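Local structure of cobalamin biosynthesis protein CobN (Mycobacterium tuberculosis, 7C6O) at residues 1151-1154 / 1155-1159; 1006-1009 / 1010-1014; 922-925 / 926-930; 941-944 / 945-949. The protein is the large, catalytic subunit of cobaltochelatase, the ATP-dependent enzyme that inserts cobalt into the corrin ring of a cobalamin precursor. One frame throughout, in Å; residues are numbered along the deposited sequence.

Along the chain the order is interaction 3, interaction 4, interaction 2, interaction 1, each a single turn or end of a helix. Interactions 3 and 4 follow closely, yet their centres lie about 29 Å apart: strand 918-923 of a separate two-stranded sheet leads into surface helix 926-929, whereas strand 935-940 of the eight-stranded mixed sheet leads into helix 942-947, about 9 Å from the centre of the chain. Interactions 1 and 2 have centres about 13 Å apart and touch, Phe1151 CD2 lying 4.2 Å from Ile1011 CG2. Interaction 4 is about 23 Å from interaction 2, centre to centre. Helices 1007-1013 and 1136-1157 thus pack together, joining distant parts of the C-terminal half.

Interaction 1 of 4, residues 1151-1154 / 1155-1159; sequences FGYD and ATAGV
Tyr1153 lies against Val1159 and Ala1157 where the helix 1136-1157 runs out. Tyr1153 CB rests 3.7 Å from the methyl Val1159 CG2. Further out, Tyr1153 CD2 comes within 4.1 Å of Val1159 CG1, and Ala1157 CB sits at the ring's edge, near its plane. The tip leaves this local contact: Tyr1153 OH hydrogen-bonds His1078 ND1, so the residue supplies a greasy ring to the helix end and a polar link to helix 1072-1089.

The backbone beneath is an alpha-helical C-terminus, with Ala1157 N donating to Tyr1153 O at 2.8 Å and Gly1158 N to Asp1154 O. Gly1158 then adopts the left-handed conformation (phi 71°), for which glycine, lacking CB, pays little, and the chain turns off the helix axis toward Val1159. One residue before Tyr1153, Gly1152 O is gripped twice, by Thr1156 N at 3.1 Å and by Thr1156 OG1 at 2.8 Å. Threonine suits this place because its hydroxyl can fold back over the preceding turn; chi1 of 52° sets OG1 there, and the buried proton is spent on a carbonyl.

Asp1154 has its CG anti to the backbone N, which carries the carboxylate past the helix end. There OD2 of this buried acid bonds Tyr1165 OH, while Asp1154 OD1 approaches Gly1158 CA to 3.1 Å and accepts from Met1160 N, a bond that holds the departing chain close to the last turn.

Interaction 2 of 4, residues 1006-1009 / 1010-1014; sequences GLLQ and LIDSR
Leu1007 and Leu1010 run alongside one another, their CD2 methyls 3.9 Å apart. One residue on, Ile1011 reaches back along the same helix: its CD1 lies 3.3 Å from Leu1007 O, close beside the carbonyl that accepts from Ile1011 N. Leu1008 and Asp1012 meet one turn apart on a more open flank, where Leu1008 CD1 stands 3.8 Å from Asp1012 OD2, a methyl beside a carboxylate oxygen.

Behind these contacts is the backbone ladder of helix 1007-1013, from Leu1010 N bonded to Gly1006 O at 3.1 Å to Ser1013 N bonded to Gln1009 O. Gly1006 is the N-cap, with a left-handed phi that glycine adopts at little cost. At the other end Ser1013, with OG between its backbone N and carbonyl carbon (chi1 79°), donates to Leu1010 O at 2.9 Å and accepts from Ser1015 N, the latter an ST turn. Arg1014 N shares Leu1010 O, again at 2.9 Å.

Farther out, Leu1022 and Val1025 of helix 1019-1030 and Ile520 of helix 517-522 cover Leu1010, while Arg1196 bonds Ile1011 O and forms a long, weak ion pair with Asp1012. The division follows polarity: Leu1007, Leu1010 and Ile1011 are buried, whereas Leu1008 shares its flank with the exposed Asp1012, and the serine hydroxyl gives Leu1010 O a second donor besides Arg1014 N and offers an acceptor to Ser1015 N just past the helix.

Interaction 3 of 4, residues 922-925 / 926-930; sequences APMQ and PAELG
A hydrophobic staple brackets the start of the one-turn helix 926-929: Met924, just before the N-cap, meets Leu929, the fourth helical residue, with Met924 SD 4.2 Å from Leu929 CD1. Met924 and Leu929 meet roughly perpendicular. A flexible thioether suits the job, since an extended chain can reach across a short turn. Glu928 crosses Met924 too, its OE1 coming 3.5 Å from Met924 CB. With CG anti to the backbone N (chi1 177°) and the chain extended, its carboxylate runs back toward strand 907-911, where OE2 forms a salt bridge with Arg908.

Gln925 is the N-cap. Its carbonyl O takes a straight bond from Leu929 N at 2.9 Å and a weak one from Glu928 N. Pro926 follows in the first turn, where a residue without an N-H costs nothing; its CD lies 3.6 Å from Gln925 OE1, the two side chains running alongside each other. Gly930, in the left-handed conformation, closes the turn by donating to Pro926 O at 2.9 Å. Upstream, the backbones of Ala922 and Met924 bond Arg908 and Gly906. The arrangement is that of a hydrophobic staple at the N-terminus of a short helix, with proline at N1, following a strand of a two-stranded antiparallel sheet.

Interaction 4 of 4, residues 941-944 / 945-949; sequences SGFF and RDAFP
Arg945 N donates to Ser941 O at 3.2 Å, opening a ladder of helical bonds that continues to Phe948 N on Phe944 O. The helix is capped by Ser941, whose OG accepts from Phe944 N at 3.1 Å; serine's short hydroxyl matches this N-cap position. Phe943 and Phe944 each offer a ring face to the residue one turn on. Ala947 CB lies over the Phe943 ring toward its rim, 3.6 Å from CZ, and Phe948 CB stands over the centre of the Phe944 ring, 4.1 Å from the centroid, both CH-pi contacts. The Phe944 and Phe948 rings meet obliquely, CD1 to CD1 at 4.0 Å. Alanine's single methyl rests on its ring at contact distance.

On another side Arg945 grips Asp946 OD1 side-on, with NE at 2.9 Å and NH2 at 3.1 Å, the oxygen lying in the guanidinium plane. Gly942 CA sits over one face of that guanidinium, an approach a glycine leaves clear. Asp946 OD2 is held by Tyr1003 and Gln600. The whole is typical of an alpha/beta fold, where a strand of the mixed sheet (935-940) runs into a helix capped by serine; Phe948 then serves as N-cap of helix 949-963, which begins with Pro949.

Interaction 1 of 4, residues 1151-1154 / 1155-1159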
ATOM      1  N   PHE A1151      15.219   3.698  21.241  1.00 12.05           N
ATOM      2  CA  PHE A1151      16.635   3.968  21.016  1.00 12.69           C
ATOM      3  C   PHE A1151      16.850   4.666  19.677  1.00 12.24           C
ATOM      4  O   PHE A1151      17.607   5.641  19.588  1.00 13.02           O
ATOM      5  CB  PHE A1151      17.430   2.660  21.078  1.00 14.26           C
ATOM      6  CG  PHE A1151      18.898   2.816  20.765  1.00 15.58           C
ATOM      7  CD1 PHE A1151      19.810   3.095  21.771  1.00 15.16           C
ATOM      8  CD2 PHE A1151      19.367   2.673  19.465  1.00 16.36           C
ATOM      9  CE1 PHE A1151      21.159   3.234  21.490  1.00 16.18           C
ATOM     10  CE2 PHE A1151      20.715   2.813  19.178  1.00 16.52           C
ATOM     11  CZ  PHE A1151      21.612   3.093  20.192  1.00 16.79           C
ATOM     12  N   GLY A1152      16.192   4.175  18.624  1.00 14.33           N
ATOM     13  CA  GLY A1152      16.339   4.798  17.317  1.00 14.52           C
ATOM     14  C   GLY A1152      15.902   6.250  17.310  1.00 14.00           C
ATOM     15  O   GLY A1152      16.576   7.111  16.737  1.00 10.45           O
ATOM     16  N   TYR A1153      14.774   6.544  17.960  1.00 13.95           N
ATOM     17  CA  TYR A1153      14.303   7.921  18.058  1.00 12.52           C
ATOM     18  C   TYR A1153      15.204   8.760  18.956  1.00 13.54           C
ATOM     19  O   TYR A1153      15.332   9.972  18.745  1.00 11.83           O
ATOM     20  CB  TYR A1153      12.870   7.936  18.586  1.00 13.97           C
ATOM     21  CG  TYR A1153      11.826   8.448  17.617  1.00 13.52           C
ATOM     22  CD1 TYR A1153      10.634   7.760  17.434  1.00 13.07           C
ATOM     23  CD2 TYR A1153      12.014   9.632  16.912  1.00 11.39           C
ATOM     24  CE1 TYR A1153       9.664   8.222  16.565  1.00 12.25           C
ATOM     25  CE2 TYR A1153      11.046  10.106  16.037  1.00 12.85           C
ATOM     26  CZ  TYR A1153       9.870   9.392  15.872  1.00 14.08           C
ATOM     27  OH  TYR A1153       8.893   9.846  15.014  1.00 15.13           O
ATOM     28  N   ASP A1154      15.823   8.141  19.967  1.00 14.22           N
ATOM     29  CA  ASP A1154      16.760   8.872  20.814  1.00 10.86           C
ATOM     30  C   ASP A1154      18.062   9.149  20.075  1.00 13.21           C
ATOM     31  O   ASP A1154      18.600  10.260  20.145  1.00 14.61           O
ATOM     32  CB  ASP A1154      17.029   8.087  22.102  1.00 14.60           C
ATOM     33  CG  ASP A1154      17.678   8.939  23.183  1.00 15.85           C
ATOM     34  OD1 ASP A1154      17.409  10.156  23.221  1.00 15.42           O
ATOM     35  OD2 ASP A1154      18.463   8.393  23.990  1.00 13.49           O
ATOM     36  N   ALA A1155      18.576   8.151  19.351  1.00 14.43           N
ATOM     37  CA  ALA A1155      19.805   8.342  18.589  1.00 16.70           C
ATOM     38  C   ALA A1155      19.646   9.444  17.548  1.00 17.92           C
ATOM     39  O   ALA A1155      20.580  10.216  17.303  1.00 16.70           O
ATOM     40  CB  ALA A1155      20.217   7.030  17.919  1.00 17.10           C
ATOM     41  N   THR A1156      18.469   9.538  16.929  1.00 13.87           N
ATOM     42  CA  THR A1156      18.264  10.526  15.877  1.00 14.70           C
ATOM     43  C   THR A1156      17.778  11.868  16.412  1.00 17.17           C
ATOM     44  O   THR A1156      18.228  12.916  15.938  1.00 16.85           O
ATOM     45  CB  THR A1156      17.273   9.997  14.833  1.00 14.01           C
ATOM     46  OG1 THR A1156      16.070   9.550  15.480  1.00 13.87           O
ATOM     47  CG2 THR A1156      17.893   8.848  14.038  1.00 12.42           C
ATOM     48  N   ALA A1157      16.876  11.868  17.401  1.00 15.76           N
ATOM     49  CA  ALA A1157      16.232  13.103  17.827  1.00 17.56           C
ATOM     50  C   ALA A1157      16.328  13.397  19.319  1.00 17.82           C
ATOM     51  O   ALA A1157      15.853  14.454  19.749  1.00 17.07           O
ATOM     52  CB  ALA A1157      14.754  13.097  17.410  1.00 17.38           C
ATOM     53  N   GLY A1158      16.917  12.511  20.119  1.00 16.96           N
ATOM     54  CA  GLY A1158      17.112  12.789  21.532  1.00 18.61           C
ATOM     55  C   GLY A1158      15.851  12.781  22.373  1.00 20.33           C
ATOM     56  O   GLY A1158      15.760  13.538  23.345  1.00 20.61           O
ATOM     57  N   VAL A1159      14.886  11.917  22.045  1.00 16.90           N
ATOM     58  CA  VAL A1159      13.580  11.956  22.701  1.00 14.90           C
ATOM     59  C   VAL A1159      13.594  11.382  24.113  1.00 15.73           C
ATOM     60  O   VAL A1159      12.646  11.618  24.872  1.00 17.45           O
ATOM     61  CB  VAL A1159      12.533  11.199  21.867  1.00 18.16           C
ATOM     62  CG1 VAL A1159      12.518  11.715  20.440  1.00 20.16           C
ATOM     63  CG2 VAL A1159      12.807   9.700  21.891  1.00 16.17           C
TER

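Interaction 2 of 4, residues 1006-1009 / 1010-1014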
ATOM      1  N   GLY A1006      17.045   3.474   5.359  1.00 15.99           N
ATOM      2  CA  GLY A1006      18.391   3.047   5.669  1.00 16.71           C
ATOM      3  C   GLY A1006      18.778   3.088   7.132  1.00 15.42           C
ATOM      4  O   GLY A1006      19.733   2.408   7.523  1.00 15.03           O
ATOM      5  N   LEU A1007      18.064   3.854   7.960  1.00 15.87           N
ATOM      6  CA  LEU A1007      18.525   4.068   9.329  1.00 17.07           C
ATOM      7  C   LEU A1007      18.227   2.889  10.246  1.00 17.22           C
ATOM      8  O   LEU A1007      18.934   2.698  11.242  1.00 16.38           O
ATOM      9  CB  LEU A1007      17.919   5.354   9.888  1.00 15.94           C
ATOM     10  CG  LEU A1007      18.526   6.616   9.270  1.00 17.02           C
ATOM     11  CD1 LEU A1007      17.916   7.858   9.875  1.00 16.87           C
ATOM     12  CD2 LEU A1007      20.038   6.628   9.446  1.00 18.46           C
ATOM     13  N   LEU A1008      17.197   2.091   9.948  1.00 16.62           N
ATOM     14  CA  LEU A1008      17.008   0.857  10.704  1.00 18.14           C
ATOM     15  C   LEU A1008      18.191  -0.079  10.507  1.00 17.56           C
ATOM     16  O   LEU A1008      18.704  -0.660  11.472  1.00 14.10           O
ATOM     17  CB  LEU A1008      15.708   0.166  10.296  1.00 21.99           C
ATOM     18  CG  LEU A1008      15.423  -1.173  10.982  1.00 27.35           C
ATOM     19  CD1 LEU A1008      15.353  -1.004  12.492  1.00 29.08           C
ATOM     20  CD2 LEU A1008      14.137  -1.790  10.451  1.00 30.73           C
ATOM     21  N   GLN A1009      18.645  -0.230   9.259  1.00 16.42           N
ATOM     22  CA  GLN A1009      19.828  -1.042   8.995  1.00 17.28           C
ATOM     23  C   GLN A1009      21.047  -0.489   9.722  1.00 16.26           C
ATOM     24  O   GLN A1009      21.847  -1.251  10.277  1.00 16.42           O
ATOM     25  CB  GLN A1009      20.093  -1.117   7.488  1.00 16.90           C
ATOM     26  CG  GLN A1009      19.113  -1.991   6.713  1.00 19.57           C
ATOM     27  CD  GLN A1009      17.784  -1.304   6.435  1.00 23.69           C
ATOM     28  OE1 GLN A1009      17.596  -0.129   6.751  1.00 25.61           O
ATOM     29  NE2 GLN A1009      16.854  -2.042   5.837  1.00 25.92           N
ATOM     30  N   LEU A1010      21.199   0.836   9.737  1.00 14.80           N
ATOM     31  CA  LEU A1010      22.352   1.442  10.396  1.00 14.93           C
ATOM     32  C   LEU A1010      22.327   1.182  11.899  1.00 16.32           C
ATOM     33  O   LEU A1010      23.330   0.758  12.485  1.00 16.23           O
ATOM     34  CB  LEU A1010      22.389   2.945  10.110  1.00 14.87           C
ATOM     35  CG  LEU A1010      23.624   3.678  10.635  1.00 16.58           C
ATOM     36  CD1 LEU A1010      24.885   3.183   9.925  1.00 18.82           C
ATOM     37  CD2 LEU A1010      23.467   5.183  10.479  1.00 16.02           C
ATOM     38  N   ILE A1011      21.179   1.425  12.539  1.00 16.15           N
ATOM     39  CA  ILE A1011      21.075   1.249  13.987  1.00 16.22           C
ATOM     40  C   ILE A1011      21.304  -0.209  14.369  1.00 17.19           C
ATOM     41  O   ILE A1011      21.951  -0.509  15.381  1.00 19.21           O
ATOM     42  CB  ILE A1011      19.714   1.772  14.489  1.00 19.92           C
ATOM     43  CG1 ILE A1011      19.824   3.237  14.926  1.00 20.55           C
ATOM     44  CG2 ILE A1011      19.191   0.927  15.644  1.00 21.17           C
ATOM     45  CD1 ILE A1011      20.283   4.185  13.842  1.00 25.61           C
ATOM     46  N   ASP A1012      20.803  -1.140  13.555  1.00 17.18           N
ATOM     47  CA  ASP A1012      20.997  -2.556  13.854  1.00 21.20           C
ATOM     48  C   ASP A1012      22.447  -2.982  13.664  1.00 21.56           C
ATOM     49  O   ASP A1012      22.936  -3.842  14.404  1.00 20.94           O
ATOM     50  CB  ASP A1012      20.065  -3.406  12.992  1.00 21.18           C
ATOM     51  CG  ASP A1012      18.637  -3.395  13.498  0.48 23.67           C
ATOM     52  OD1 ASP A1012      18.408  -2.881  14.614  0.65 26.07           O
ATOM     53  OD2 ASP A1012      17.743  -3.897  12.786  0.47 22.94           O
ATOM     54  N   SER A1013      23.149  -2.393  12.692  1.00 20.56           N
ATOM     55  CA  SER A1013      24.561  -2.703  12.503  1.00 23.03           C
ATOM     56  C   SER A1013      25.441  -2.055  13.560  1.00 22.44           C
ATOM     57  O   SER A1013      26.553  -2.536  13.800  1.00 22.27           O
ATOM     58  CB  SER A1013      25.028  -2.242  11.125  1.00 22.16           C
ATOM     59  OG  SER A1013      25.262  -0.842  11.125  1.00 22.40           O
ATOM     60  N   ARG A1014      24.974  -0.969  14.172  1.00 18.48           N
ATOM     61  CA  ARG A1014      25.697  -0.184  15.168  1.00 19.43           C
ATOM     62  C   ARG A1014      26.952   0.477  14.608  1.00 19.75           C
ATOM     63  O   ARG A1014      27.743   1.036  15.374  1.00 18.41           O
ATOM     64  CB  ARG A1014      26.054  -1.028  16.402  1.00 23.22           C
ATOM     65  CG  ARG A1014      24.871  -1.786  16.994  1.00 23.48           C
ATOM     66  CD  ARG A1014      25.191  -2.362  18.367  1.00 26.64           C
ATOM     67  NE  ARG A1014      26.155  -3.457  18.313  0.86 27.92           N
ATOM     68  CZ  ARG A1014      26.550  -4.150  19.377  0.21 29.59           C
ATOM     69  NH1 ARG A1014      26.063  -3.860  20.577  0.59 29.93           N
ATOM     70  NH2 ARG A1014      27.428  -5.133  19.243  0.52 30.68           N
TER

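Interaction 3 of 4, residues 922-925 / 926-930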
ATOM      1  N   ALA A 922      -5.823  25.144  -7.624  1.00 22.54           N
ATOM      2  CA  ALA A 922      -6.208  26.548  -7.643  1.00 26.04           C
ATOM      3  C   ALA A 922      -5.528  27.287  -6.498  1.00 27.07           C
ATOM      4  O   ALA A 922      -5.862  27.063  -5.329  1.00 28.19           O
ATOM      5  CB  ALA A 922      -7.728  26.695  -7.549  1.00 27.42           C
ATOM      6  N   PRO A 923      -4.573  28.168  -6.789  1.00 28.27           N
ATOM      7  CA  PRO A 923      -3.901  28.899  -5.709  1.00 29.50           C
ATOM      8  C   PRO A 923      -4.846  29.872  -5.025  1.00 28.40           C
ATOM      9  O   PRO A 923      -5.615  30.583  -5.676  1.00 28.30           O
ATOM     10  CB  PRO A 923      -2.768  29.636  -6.433  1.00 31.49           C
ATOM     11  CG  PRO A 923      -3.259  29.782  -7.835  1.00 34.47           C
ATOM     12  CD  PRO A 923      -4.052  28.535  -8.116  1.00 33.63           C
ATOM     13  N   MET A 924      -4.791  29.887  -3.697  1.00 24.63           N
ATOM     14  CA  MET A 924      -5.511  30.888  -2.926  1.00 31.16           C
ATOM     15  C   MET A 924      -4.693  32.170  -2.872  1.00 34.57           C
ATOM     16  O   MET A 924      -3.462  32.133  -2.797  1.00 33.80           O
ATOM     17  CB  MET A 924      -5.789  30.388  -1.509  1.00 34.26           C
ATOM     18  CG  MET A 924      -6.224  28.941  -1.425  1.00 37.76           C
ATOM     19  SD  MET A 924      -6.389  28.402   0.287  1.00 42.66           S
ATOM     20  CE  MET A 924      -6.045  26.655   0.121  1.00 40.19           C
ATOM     21  N   GLN A 925      -5.381  33.305  -2.913  1.00 33.40           N
ATOM     22  CA  GLN A 925      -4.652  34.561  -2.896  1.00 36.09           C
ATOM     23  C   GLN A 925      -4.194  34.900  -1.478  1.00 33.59           C
ATOM     24  O   GLN A 925      -4.793  34.443  -0.499  1.00 32.86           O
ATOM     25  CB  GLN A 925      -5.519  35.684  -3.455  1.00 41.26           C
ATOM     26  CG  GLN A 925      -5.861  35.502  -4.927  1.00 45.03           C
ATOM     27  CD  GLN A 925      -4.627  35.304  -5.794  1.00 47.34           C
ATOM     28  OE1 GLN A 925      -3.647  36.042  -5.682  1.00 47.43           O
ATOM     29  NE2 GLN A 925      -4.669  34.298  -6.663  1.00 47.97           N
ATOM     30  N   PRO A 926      -3.114  35.682  -1.346  1.00 34.65           N
ATOM     31  CA  PRO A 926      -2.595  36.006  -0.004  1.00 34.35           C
ATOM     32  C   PRO A 926      -3.627  36.605   0.936  1.00 33.73           C
ATOM     33  O   PRO A 926      -3.597  36.321   2.140  1.00 32.50           O
ATOM     34  CB  PRO A 926      -1.465  37.000  -0.307  1.00 33.57           C
ATOM     35  CG  PRO A 926      -1.006  36.632  -1.670  1.00 34.25           C
ATOM     36  CD  PRO A 926      -2.237  36.193  -2.415  1.00 34.96           C
ATOM     37  N   ALA A 927      -4.544  37.427   0.419  1.00 35.18           N
ATOM     38  CA  ALA A 927      -5.572  38.016   1.270  1.00 36.95           C
ATOM     39  C   ALA A 927      -6.478  36.944   1.865  1.00 38.28           C
ATOM     40  O   ALA A 927      -6.888  37.043   3.028  1.00 39.97           O
ATOM     41  CB  ALA A 927      -6.390  39.035   0.475  1.00 34.97           C
ATOM     42  N   GLU A 928      -6.802  35.911   1.085  1.00 37.20           N
ATOM     43  CA  GLU A 928      -7.622  34.822   1.609  1.00 37.25           C
ATOM     44  C   GLU A 928      -6.823  33.937   2.555  1.00 36.40           C
ATOM     45  O   GLU A 928      -7.349  33.468   3.572  1.00 36.72           O
ATOM     46  CB  GLU A 928      -8.191  33.989   0.462  1.00 40.26           C
ATOM     47  CG  GLU A 928      -8.995  32.787   0.925  1.00 44.08           C
ATOM     48  CD  GLU A 928      -9.362  31.851  -0.208  1.00 47.82           C
ATOM     49  OE1 GLU A 928      -8.858  32.051  -1.334  1.00 49.93           O
ATOM     50  OE2 GLU A 928     -10.153  30.915   0.030  1.00 48.87           O
ATOM     51  N   LEU A 929      -5.551  33.693   2.235  1.00 35.08           N
ATOM     52  CA  LEU A 929      -4.716  32.847   3.080  1.00 32.07           C
ATOM     53  C   LEU A 929      -4.478  33.476   4.447  1.00 34.27           C
ATOM     54  O   LEU A 929      -4.378  32.757   5.450  1.00 34.26           O
ATOM     55  CB  LEU A 929      -3.388  32.570   2.372  1.00 30.09           C
ATOM     56  CG  LEU A 929      -2.567  31.348   2.782  1.00 29.63           C
ATOM     57  CD1 LEU A 929      -3.405  30.084   2.688  1.00 27.71           C
ATOM     58  CD2 LEU A 929      -1.333  31.236   1.900  1.00 28.26           C
ATOM     59  N   GLY A 930      -4.398  34.805   4.513  1.00 31.73           N
ATOM     60  CA  GLY A 930      -4.188  35.486   5.775  1.00 30.76           C
ATOM     61  C   GLY A 930      -2.831  35.272   6.400  1.00 29.85           C
ATOM     62  O   GLY A 930      -2.626  35.658   7.554  1.00 30.23           O
TER

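Interaction 4 of 4, residues 941-944 / 945-949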
ATOM      1  N   SER A 941       7.970   8.132   0.607  1.00 13.54           N
ATOM      2  CA  SER A 941       8.551   6.804   0.663  1.00 15.21           C
ATOM      3  C   SER A 941       8.653   6.226  -0.745  1.00 17.22           C
ATOM      4  O   SER A 941       8.130   6.781  -1.716  1.00 14.12           O
ATOM      5  CB  SER A 941       7.718   5.890   1.559  1.00 16.23           C
ATOM      6  OG  SER A 941       6.419   5.705   1.028  1.00 13.96           O
ATOM      7  N   GLY A 942       9.354   5.097  -0.853  1.00 12.44           N
ATOM      8  CA  GLY A 942       9.393   4.393  -2.122  1.00 12.59           C
ATOM      9  C   GLY A 942       8.021   3.918  -2.560  1.00 11.85           C
ATOM     10  O   GLY A 942       7.673   3.994  -3.742  1.00 13.17           O
ATOM     11  N   PHE A 943       7.212   3.435  -1.614  1.00 13.81           N
ATOM     12  CA  PHE A 943       5.887   2.955  -1.989  1.00 13.47           C
ATOM     13  C   PHE A 943       4.970   4.100  -2.399  1.00 12.35           C
ATOM     14  O   PHE A 943       4.144   3.940  -3.305  1.00 14.16           O
ATOM     15  CB  PHE A 943       5.244   2.160  -0.857  1.00 16.31           C
ATOM     16  CG  PHE A 943       3.853   1.706  -1.181  1.00 15.97           C
ATOM     17  CD1 PHE A 943       3.645   0.668  -2.077  1.00 15.07           C
ATOM     18  CD2 PHE A 943       2.751   2.339  -0.626  1.00 16.35           C
ATOM     19  CE1 PHE A 943       2.366   0.255  -2.397  1.00 16.11           C
ATOM     20  CE2 PHE A 943       1.468   1.934  -0.946  1.00 15.01           C
ATOM     21  CZ  PHE A 943       1.274   0.889  -1.832  1.00 14.72           C
ATOM     22  N   PHE A 944       5.074   5.254  -1.728  1.00 14.56           N
ATOM     23  CA  PHE A 944       4.287   6.409  -2.151  1.00 13.50           C
ATOM     24  C   PHE A 944       4.589   6.764  -3.599  1.00 14.73           C
ATOM     25  O   PHE A 944       3.673   7.035  -4.385  1.00 14.34           O
ATOM     26  CB  PHE A 944       4.555   7.609  -1.243  1.00 11.21           C
ATOM     27  CG  PHE A 944       3.647   8.780  -1.508  1.00 14.87           C
ATOM     28  CD1 PHE A 944       2.484   8.950  -0.769  1.00 14.11           C
ATOM     29  CD2 PHE A 944       3.945   9.701  -2.503  1.00 15.24           C
ATOM     30  CE1 PHE A 944       1.639  10.017  -1.012  1.00 18.29           C
ATOM     31  CE2 PHE A 944       3.103  10.772  -2.754  1.00 19.53           C
ATOM     32  CZ  PHE A 944       1.949  10.931  -2.003  1.00 19.85           C
ATOM     33  N   ARG A 945       5.872   6.776  -3.964  1.00 14.97           N
ATOM     34  CA  ARG A 945       6.265   6.962  -5.357  1.00 14.02           C
ATOM     35  C   ARG A 945       5.609   5.923  -6.264  1.00 17.41           C
ATOM     36  O   ARG A 945       5.091   6.263  -7.337  1.00 16.20           O
ATOM     37  CB  ARG A 945       7.789   6.898  -5.458  1.00 12.66           C
ATOM     38  CG  ARG A 945       8.356   6.668  -6.847  1.00 12.61           C
ATOM     39  CD  ARG A 945       9.747   6.063  -6.724  1.00 15.59           C
ATOM     40  NE  ARG A 945       9.688   4.685  -6.240  1.00 14.51           N
ATOM     41  CZ  ARG A 945      10.689   4.050  -5.638  1.00 14.42           C
ATOM     42  NH1 ARG A 945      11.845   4.665  -5.417  1.00 14.12           N
ATOM     43  NH2 ARG A 945      10.527   2.794  -5.245  1.00 13.01           N
ATOM     44  N   ASP A 946       5.605   4.655  -5.839  1.00 13.69           N
ATOM     45  CA  ASP A 946       5.061   3.574  -6.659  1.00 15.22           C
ATOM     46  C   ASP A 946       3.561   3.729  -6.879  1.00 15.75           C
ATOM     47  O   ASP A 946       3.065   3.565  -8.001  1.00 16.69           O
ATOM     48  CB  ASP A 946       5.330   2.223  -5.997  1.00 15.30           C
ATOM     49  CG  ASP A 946       6.791   1.853  -5.978  1.00 16.77           C
ATOM     50  OD1 ASP A 946       7.635   2.659  -6.428  1.00 16.23           O
ATOM     51  OD2 ASP A 946       7.089   0.737  -5.506  1.00 17.03           O
ATOM     52  N   ALA A 947       2.817   4.006  -5.808  1.00 12.74           N
ATOM     53  CA  ALA A 947       1.364   3.899  -5.824  1.00 11.93           C
ATOM     54  C   ALA A 947       0.650   5.208  -6.126  1.00 14.38           C
ATOM     55  O   ALA A 947      -0.512   5.174  -6.551  1.00 13.58           O
ATOM     56  CB  ALA A 947       0.859   3.368  -4.477  1.00 13.20           C
ATOM     57  N   PHE A 948       1.294   6.352  -5.915  1.00 13.27           N
ATOM     58  CA  PHE A 948       0.649   7.653  -6.090  1.00 12.44           C
ATOM     59  C   PHE A 948       1.475   8.550  -7.007  1.00 13.93           C
ATOM     60  O   PHE A 948       1.857   9.664  -6.633  1.00 16.61           O
ATOM     61  CB  PHE A 948       0.409   8.309  -4.732  1.00 12.09           C
ATOM     62  CG  PHE A 948      -0.556   7.550  -3.865  1.00 14.46           C
ATOM     63  CD1 PHE A 948      -0.097   6.708  -2.865  1.00 13.48           C
ATOM     64  CD2 PHE A 948      -1.922   7.653  -4.074  1.00 13.66           C
ATOM     65  CE1 PHE A 948      -0.986   6.001  -2.074  1.00 13.86           C
ATOM     66  CE2 PHE A 948      -2.816   6.947  -3.286  1.00 16.66           C
ATOM     67  CZ  PHE A 948      -2.348   6.118  -2.284  1.00 15.02           C
ATOM     68  N   PRO A 949       1.749   8.104  -8.236  1.00 14.59           N
ATOM     69  CA  PRO A 949       2.539   8.954  -9.138  1.00 15.17           C
ATOM     70  C   PRO A 949       1.815  10.231  -9.518  1.00 14.51           C
ATOM     71  O   PRO A 949       2.467  11.267  -9.696  1.00 15.39           O
ATOM     72  CB  PRO A 949       2.782   8.046 -10.351  1.00 14.86           C
ATOM     73  CG  PRO A 949       1.584   7.155 -10.378  1.00 17.31           C
ATOM     74  CD  PRO A 949       1.230   6.908  -8.928  1.00 14.18           C
TER